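Local atomic coordinates of alpha-Amylase (Thermotoga maritima, PDB entry 2B5D), a protein that is an alpha-amylase-type enzyme of glycoside hydrolase family 57. Residues A[180-192]-A[392-404]. Sequence-based numbering, arbitrary orientation. Where two conformers were deposited one is given.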
ATOM      1  N   GLY A 180     -15.627  39.814 -12.984  1.00 45.79           N
ATOM      2  CA  GLY A 180     -16.252  38.767 -12.214  1.00 43.98           C
ATOM      3  C   GLY A 180     -15.267  37.745 -11.682  1.00 44.14           C
ATOM      4  O   GLY A 180     -14.121  37.661 -12.125  1.00 42.57           O
ATOM      5  N   ILE A 181     -15.752  36.970 -10.724  1.00 42.90           N
ATOM      6  CA  ILE A 181     -14.966  35.929 -10.106  1.00 43.27           C
ATOM      7  C   ILE A 181     -15.787  34.629  -9.961  1.00 42.89           C
ATOM      8  O   ILE A 181     -17.003  34.648  -9.700  1.00 43.22           O
ATOM      9  CB  ILE A 181     -14.485  36.325  -8.693  1.00 41.83           C
ATOM     10  CG1 ILE A 181     -13.433  35.289  -8.218  1.00 41.81           C
ATOM     11  CG2 ILE A 181     -15.676  36.366  -7.781  1.00 38.20           C
ATOM     12  CD1 ILE A 181     -12.609  35.597  -6.929  1.00 42.76           C
ATOM     13  N   TRP A 182     -15.103  33.508 -10.114  1.00 43.68           N
ATOM     14  CA  TRP A 182     -15.712  32.232  -9.791  1.00 43.18           C
ATOM     15  C   TRP A 182     -15.036  31.746  -8.531  1.00 42.23           C
ATOM     16  O   TRP A 182     -13.851  31.590  -8.502  1.00 42.51           O
ATOM     17  CB  TRP A 182     -15.464  31.232 -10.930  0.65 42.32           C
ATOM     18  CG  TRP A 182     -15.913  29.827 -10.609  0.65 41.84           C
ATOM     19  CD1 TRP A 182     -15.194  28.869  -9.984  0.65 40.54           C
ATOM     20  CD2 TRP A 182     -17.217  29.262 -10.845  0.65 41.34           C
ATOM     21  NE1 TRP A 182     -15.938  27.735  -9.836  0.65 40.34           N
ATOM     22  CE2 TRP A 182     -17.190  27.942 -10.354  0.65 40.52           C
ATOM     23  CE3 TRP A 182     -18.412  29.753 -11.408  0.65 42.84           C
ATOM     24  CZ2 TRP A 182     -18.300  27.068 -10.453  0.65 40.39           C
ATOM     25  CZ3 TRP A 182     -19.543  28.874 -11.505  0.65 41.95           C
ATOM     26  CH2 TRP A 182     -19.473  27.566 -11.005  0.65 41.20           C
ATOM     27  N   LEU A 183     -15.803  31.502  -7.491  1.00 42.42           N
ATOM     28  CA  LEU A 183     -15.276  30.914  -6.296  1.00 42.32           C
ATOM     29  C   LEU A 183     -15.194  29.372  -6.482  1.00 43.15           C
ATOM     30  O   LEU A 183     -16.119  28.720  -7.019  1.00 43.28           O
ATOM     31  CB  LEU A 183     -16.223  31.257  -5.155  1.00 41.37           C
ATOM     32  CG  LEU A 183     -16.815  32.686  -5.050  1.00 43.93           C
ATOM     33  CD1 LEU A 183     -17.866  32.754  -3.924  1.00 40.87           C
ATOM     34  CD2 LEU A 183     -15.698  33.738  -4.768  1.00 40.95           C
ATOM     35  N   ALA A 184     -14.102  28.786  -6.023  1.00 43.72           N
ATOM     36  CA  ALA A 184     -13.919  27.325  -6.077  1.00 42.69           C
ATOM     37  C   ALA A 184     -15.113  26.646  -5.415  1.00 43.37           C
ATOM     38  O   ALA A 184     -15.448  26.986  -4.261  1.00 41.86           O
ATOM     39  CB  ALA A 184     -12.643  26.955  -5.347  1.00 43.02           C
ATOM     40  N   GLU A 185     -15.757  25.706  -6.158  1.00 43.26           N
ATOM     41  CA  GLU A 185     -16.913  24.948  -5.696  1.00 43.64           C
ATOM     42  C   GLU A 185     -18.104  25.814  -5.348  1.00 42.70           C
ATOM     43  O   GLU A 185     -18.927  25.421  -4.528  1.00 43.51           O
ATOM     44  CB  GLU A 185     -16.587  24.049  -4.472  1.00 44.53           C
ATOM     45  CG  GLU A 185     -15.413  23.041  -4.616  1.00 50.35           C
ATOM     46  CD  GLU A 185     -15.518  22.203  -5.895  1.00 60.81           C
ATOM     47  OE1 GLU A 185     -16.651  21.690  -6.179  1.00 64.29           O
ATOM     48  OE2 GLU A 185     -14.480  22.071  -6.597  1.00 62.20           O
ATOM     49  N   CYS A 186     -18.187  27.005  -5.936  1.00 43.41           N
ATOM     50  CA  CYS A 186     -19.134  28.056  -5.490  1.00 42.78           C
ATOM     51  C   CYS A 186     -19.189  28.248  -3.969  1.00 41.53           C
ATOM     52  O   CYS A 186     -20.235  28.612  -3.414  1.00 42.68           O
ATOM     53  CB  CYS A 186     -20.546  27.804  -6.120  1.00 42.54           C
ATOM     54  SG  CYS A 186     -20.461  28.167  -7.924  1.00 46.33           S
ATOM     55  N   GLY A 187     -18.094  27.944  -3.291  1.00 39.87           N
ATOM     56  CA  GLY A 187     -18.052  28.049  -1.846  1.00 41.56           C
ATOM     57  C   GLY A 187     -18.190  29.523  -1.439  1.00 41.79           C
ATOM     58  O   GLY A 187     -17.334  30.348  -1.709  1.00 42.59           O
ATOM     59  N   TYR A 188     -19.313  29.822  -0.828  1.00 40.87           N
ATOM     60  CA  TYR A 188     -19.694  31.152  -0.493  1.00 40.96           C
ATOM     61  C   TYR A 188     -20.164  31.064   0.942  1.00 40.75           C
ATOM     62  O   TYR A 188     -20.842  30.110   1.313  1.00 39.72           O
ATOM     63  CB  TYR A 188     -20.819  31.698  -1.391  1.00 39.84           C
ATOM     64  CG  TYR A 188     -21.212  33.133  -0.923  1.00 41.73           C
ATOM     65  CD1 TYR A 188     -20.463  34.271  -1.336  1.00 38.68           C
ATOM     66  CD2 TYR A 188     -22.264  33.330  -0.030  1.00 36.71           C
ATOM     67  CE1 TYR A 188     -20.811  35.576  -0.898  1.00 38.41           C
ATOM     68  CE2 TYR A 188     -22.594  34.601   0.420  1.00 36.75           C
ATOM     69  CZ  TYR A 188     -21.853  35.714   0.001  1.00 38.34           C
ATOM     70  OH  TYR A 188     -22.226  36.958   0.448  1.00 42.41           O
ATOM     71  N   TYR A 189     -19.721  32.019   1.750  1.00 40.67           N
ATOM     72  CA  TYR A 189     -20.229  32.195   3.118  1.00 42.47           C
ATOM     73  C   TYR A 189     -20.536  33.684   3.346  1.00 42.72           C
ATOM     74  O   TYR A 189     -20.021  34.565   2.659  1.00 40.55           O
ATOM     75  CB  TYR A 189     -19.237  31.675   4.183  1.00 42.51           C
ATOM     76  CG  TYR A 189     -17.927  32.423   4.236  1.00 43.04           C
ATOM     77  CD1 TYR A 189     -16.871  32.077   3.374  1.00 44.00           C
ATOM     78  CD2 TYR A 189     -17.749  33.484   5.122  1.00 41.65           C
ATOM     79  CE1 TYR A 189     -15.630  32.766   3.421  1.00 47.04           C
ATOM     80  CE2 TYR A 189     -16.548  34.172   5.189  1.00 43.48           C
ATOM     81  CZ  TYR A 189     -15.491  33.805   4.346  1.00 45.12           C
ATOM     82  OH  TYR A 189     -14.332  34.505   4.412  1.00 45.85           O
ATOM     83  N   GLN A 190     -21.384  33.949   4.312  1.00 44.27           N
ATOM     84  CA  GLN A 190     -21.913  35.296   4.459  1.00 46.99           C
ATOM     85  C   GLN A 190     -20.867  36.302   4.909  1.00 46.15           C
ATOM     86  O   GLN A 190     -20.163  36.097   5.898  1.00 46.42           O
ATOM     87  CB  GLN A 190     -23.071  35.266   5.445  1.00 48.71           C
ATOM     88  CG  GLN A 190     -24.361  35.176   4.774  1.00 51.87           C
ATOM     89  CD  GLN A 190     -25.451  35.421   5.743  1.00 62.24           C
ATOM     90  OE1 GLN A 190     -26.350  36.205   5.469  1.00 69.43           O
ATOM     91  NE2 GLN A 190     -25.376  34.779   6.919  1.00 65.22           N
ATOM     92  N   GLY A 191     -20.712  37.364   4.142  1.00 45.81           N
ATOM     93  CA  GLY A 191     -19.651  38.295   4.466  1.00 44.67           C
ATOM     94  C   GLY A 191     -18.598  38.316   3.398  1.00 44.79           C
ATOM     95  O   GLY A 191     -17.918  39.331   3.221  1.00 45.73           O
ATOM     96  N   LEU A 192     -18.474  37.220   2.647  1.00 42.65           N
ATOM     97  CA  LEU A 192     -17.435  37.091   1.611  1.00 40.48           C
ATOM     98  C   LEU A 192     -17.615  38.088   0.506  1.00 38.62           C
ATOM     99  O   LEU A 192     -16.700  38.375  -0.225  1.00 39.38           O
ATOM    100  CB  LEU A 192     -17.497  35.666   0.966  1.00 40.86           C
ATOM    101  CG  LEU A 192     -16.285  34.828   0.547  1.00 42.99           C
ATOM    102  CD1 LEU A 192     -16.537  33.847  -0.598  1.00 43.95           C
ATOM    103  CD2 LEU A 192     -15.009  35.548   0.347  1.00 43.12           C
ATOM    104  N   VAL A 392     -33.064  45.050 -10.597  1.00 55.87           N
ATOM    105  CA  VAL A 392     -32.443  43.944  -9.924  1.00 53.19           C
ATOM    106  C   VAL A 392     -32.734  44.153  -8.477  1.00 51.14           C
ATOM    107  O   VAL A 392     -32.633  45.272  -7.972  1.00 51.92           O
ATOM    108  CB  VAL A 392     -30.917  43.792 -10.209  1.00 54.11           C
ATOM    109  CG1 VAL A 392     -30.345  45.004 -10.947  1.00 55.17           C
ATOM    110  CG2 VAL A 392     -30.136  43.417  -8.932  1.00 51.12           C
ATOM    111  N   GLN A 393     -33.136  43.088  -7.828  1.00 47.91           N
ATOM    112  CA  GLN A 393     -33.433  43.058  -6.414  1.00 46.95           C
ATOM    113  C   GLN A 393     -32.140  43.012  -5.589  1.00 47.50           C
ATOM    114  O   GLN A 393     -31.110  42.521  -6.084  1.00 47.02           O
ATOM    115  CB  GLN A 393     -34.247  41.805  -6.146  1.00 46.52           C
ATOM    116  CG  GLN A 393     -34.652  41.576  -4.734  1.00 48.03           C
ATOM    117  CD  GLN A 393     -35.651  40.450  -4.596  1.00 51.66           C
ATOM    118  OE1 GLN A 393     -36.584  40.566  -3.835  1.00 56.98           O
ATOM    119  NE2 GLN A 393     -35.490  39.377  -5.376  1.00 52.74           N
ATOM    120  N   ILE A 394     -32.216  43.472  -4.333  1.00 46.21           N
ATOM    121  CA  ILE A 394     -31.090  43.445  -3.439  1.00 46.12           C
ATOM    122  C   ILE A 394     -31.315  42.346  -2.418  1.00 45.97           C
ATOM    123  O   ILE A 394     -32.359  42.293  -1.760  1.00 46.45           O
ATOM    124  CB  ILE A 394     -30.880  44.810  -2.692  1.00 46.33           C
ATOM    125  CG1 ILE A 394     -30.534  45.909  -3.679  1.00 46.98           C
ATOM    126  CG2 ILE A 394     -29.721  44.711  -1.716  1.00 43.91           C
ATOM    127  CD1 ILE A 394     -30.481  47.263  -3.037  1.00 46.54           C
ATOM    128  N   ALA A 395     -30.328  41.480  -2.241  1.00 44.72           N
ATOM    129  CA  ALA A 395     -30.559  40.347  -1.352  1.00 44.50           C
ATOM    130  C   ALA A 395     -29.250  39.905  -0.789  1.00 42.71           C
ATOM    131  O   ALA A 395     -28.228  40.185  -1.343  1.00 41.00           O
ATOM    132  CB  ALA A 395     -31.274  39.171  -2.132  1.00 44.70           C
ATOM    133  N   THR A 396     -29.280  39.237   0.345  1.00 43.87           N
ATOM    134  CA  THR A 396     -28.041  38.608   0.788  1.00 45.14           C
ATOM    135  C   THR A 396     -28.062  37.065   0.655  1.00 42.50           C
ATOM    136  O   THR A 396     -28.856  36.414   1.312  1.00 40.50           O
ATOM    137  CB  THR A 396     -27.526  39.118   2.187  1.00 44.94           C
ATOM    138  OG1 THR A 396     -28.042  38.308   3.229  1.00 50.40           O
ATOM    139  CG2 THR A 396     -27.962  40.509   2.447  1.00 46.75           C
ATOM    140  N   PRO A 397     -27.179  36.509  -0.190  1.00 42.51           N
ATOM    141  CA  PRO A 397     -27.072  35.050  -0.407  1.00 42.48           C
ATOM    142  C   PRO A 397     -26.753  34.256   0.858  1.00 42.89           C
ATOM    143  O   PRO A 397     -26.049  34.748   1.752  1.00 43.12           O
ATOM    144  CB  PRO A 397     -25.925  34.928  -1.400  1.00 42.91           C
ATOM    145  CG  PRO A 397     -25.812  36.246  -2.036  1.00 43.36           C
ATOM    146  CD  PRO A 397     -26.231  37.254  -1.033  1.00 41.92           C
ATOM    147  N   ALA A 398     -27.270  33.031   0.935  1.00 42.73           N
ATOM    148  CA  ALA A 398     -27.065  32.191   2.090  1.00 41.88           C
ATOM    149  C   ALA A 398     -25.734  31.446   1.897  1.00 42.00           C
ATOM    150  O   ALA A 398     -25.257  31.335   0.784  1.00 42.33           O
ATOM    151  CB  ALA A 398     -28.225  31.246   2.248  1.00 42.56           C
ATOM    152  N   ASP A 399     -25.092  31.015   2.979  1.00 42.55           N
ATOM    153  CA  ASP A 399     -23.904  30.151   2.892  1.00 44.66           C
ATOM    154  C   ASP A 399     -24.227  28.974   2.010  1.00 45.29           C
ATOM    155  O   ASP A 399     -25.267  28.327   2.193  1.00 44.13           O
ATOM    156  CB  ASP A 399     -23.593  29.572   4.274  1.00 44.96           C
ATOM    157  CG  ASP A 399     -22.833  30.535   5.164  1.00 47.37           C
ATOM    158  OD1 ASP A 399     -22.806  31.750   4.866  1.00 46.76           O
ATOM    159  OD2 ASP A 399     -22.233  30.050   6.167  1.00 52.06           O
ATOM    160  N   SER A 400     -23.319  28.651   1.093  1.00 46.26           N
ATOM    161  CA  SER A 400     -23.628  27.618   0.174  1.00 46.87           C
ATOM    162  C   SER A 400     -22.434  27.210  -0.677  1.00 48.23           C
ATOM    163  O   SER A 400     -21.396  27.900  -0.675  1.00 47.67           O
ATOM    164  CB  SER A 400     -24.765  28.137  -0.712  1.00 47.07           C
ATOM    165  OG  SER A 400     -24.276  29.178  -1.543  1.00 43.95           O
ATOM    166  N   SER A 401     -22.571  26.052  -1.351  1.00 48.20           N
ATOM    167  CA  SER A 401     -21.712  25.679  -2.473  1.00 50.50           C
ATOM    168  C   SER A 401     -22.375  24.700  -3.473  1.00 52.27           C
ATOM    169  O   SER A 401     -23.362  24.082  -3.162  1.00 50.93           O
ATOM    170  CB  SER A 401     -20.370  25.112  -2.013  1.00 49.76           C
ATOM    171  OG  SER A 401     -20.500  23.879  -1.383  1.00 48.59           O
ATOM    172  N   TRP A 402     -21.800  24.595  -4.661  1.00 55.66           N
ATOM    173  CA  TRP A 402     -22.219  23.628  -5.641  1.00 61.34           C
ATOM    174  C   TRP A 402     -21.519  22.310  -5.267  1.00 64.20           C
ATOM    175  O   TRP A 402     -20.481  21.978  -5.821  1.00 64.35           O
ATOM    176  CB  TRP A 402     -21.821  24.127  -7.032  1.00 62.30           C
ATOM    177  CG  TRP A 402     -22.496  23.394  -8.150  1.00 64.41           C
ATOM    178  CD1 TRP A 402     -23.540  22.469  -8.049  1.00 66.60           C
ATOM    179  CD2 TRP A 402     -22.206  23.512  -9.541  1.00 65.03           C
ATOM    180  NE1 TRP A 402     -23.901  22.022  -9.307  1.00 66.13           N
ATOM    181  CE2 TRP A 402     -23.095  22.635 -10.238  1.00 66.72           C
ATOM    182  CE3 TRP A 402     -21.284  24.260 -10.274  1.00 64.06           C
ATOM    183  CZ2 TRP A 402     -23.076  22.502 -11.640  1.00 65.71           C
ATOM    184  CZ3 TRP A 402     -21.260  24.115 -11.659  1.00 65.27           C
ATOM    185  CH2 TRP A 402     -22.162  23.245 -12.329  1.00 64.59           C
ATOM    186  N   GLY A 403     -22.083  21.580  -4.298  1.00 67.02           N
ATOM    187  CA  GLY A 403     -21.243  20.783  -3.417  1.00 71.05           C
ATOM    188  C   GLY A 403     -21.264  19.261  -3.482  1.00 73.83           C
ATOM    189  O   GLY A 403     -22.344  18.628  -3.502  1.00 74.64           O
ATOM    190  N   ALA A 404     -20.048  18.691  -3.515  1.00 75.47           N
ATOM    191  CA  ALA A 404     -19.800  17.259  -3.310  1.00 76.97           C
ATOM    192  C   ALA A 404     -18.350  17.054  -2.877  1.00 77.45           C
ATOM    193  O   ALA A 404     -18.051  17.113  -1.681  1.00 78.27           O
ATOM    194  CB  ALA A 404     -20.134  16.419  -4.574  1.00 77.23           C
TER
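Tyr188 and Ser400 form a single antiparallel, hydrogen-bonded beta bridge, evidenced by Tyr188 N to Ser400 O at 2.8 Å and Ser400 N to Tyr188 O at 2.9 Å, both close to straight. The Tyr188 ring, with CG anti to the backbone N (chi1 178°), crosses Pro397 at a slant, CE2 3.8 Å from Pro397 CB, while the carbonyl oxygens of Pro397 and Ala398 sit at the ring edge near its plane. The Asp399 carboxylate adds a side-chain bond beyond the bridge. Its OD1 takes the Gln190 N-H on the syn side, 25° out of the carboxylate plane, at 2.7 Å, and the carboxylate stands nearly perpendicular to the Gln190 amide, 84° between planes. At the other end, Trp402 N donates to Glu185 O from above the carbonyl plane. In the modelled conformer of Trp182, the two tryptophan side chains cross at about a right angle and meet edge to edge, Trp182 CH2 against Trp402 CE3 at 3.8 Å; Cys186 SG lies over one Trp182 face, toward the rim.

The bridge thus joins the loop following strand 180-182, which runs parallel to strands 137-142 and 203-206 in the mixed sheet, to the loop between helices 382-388 and 418-436. Val250 and Gln244 of a neighbouring subunit pack on Asp399 and Ser400. Helix 209-212 packs on Pro397 and Ser400, helix 156-174 on Tyr189, and Tyr188 OH hydrogen-bonds Asp193 of helix 192-198.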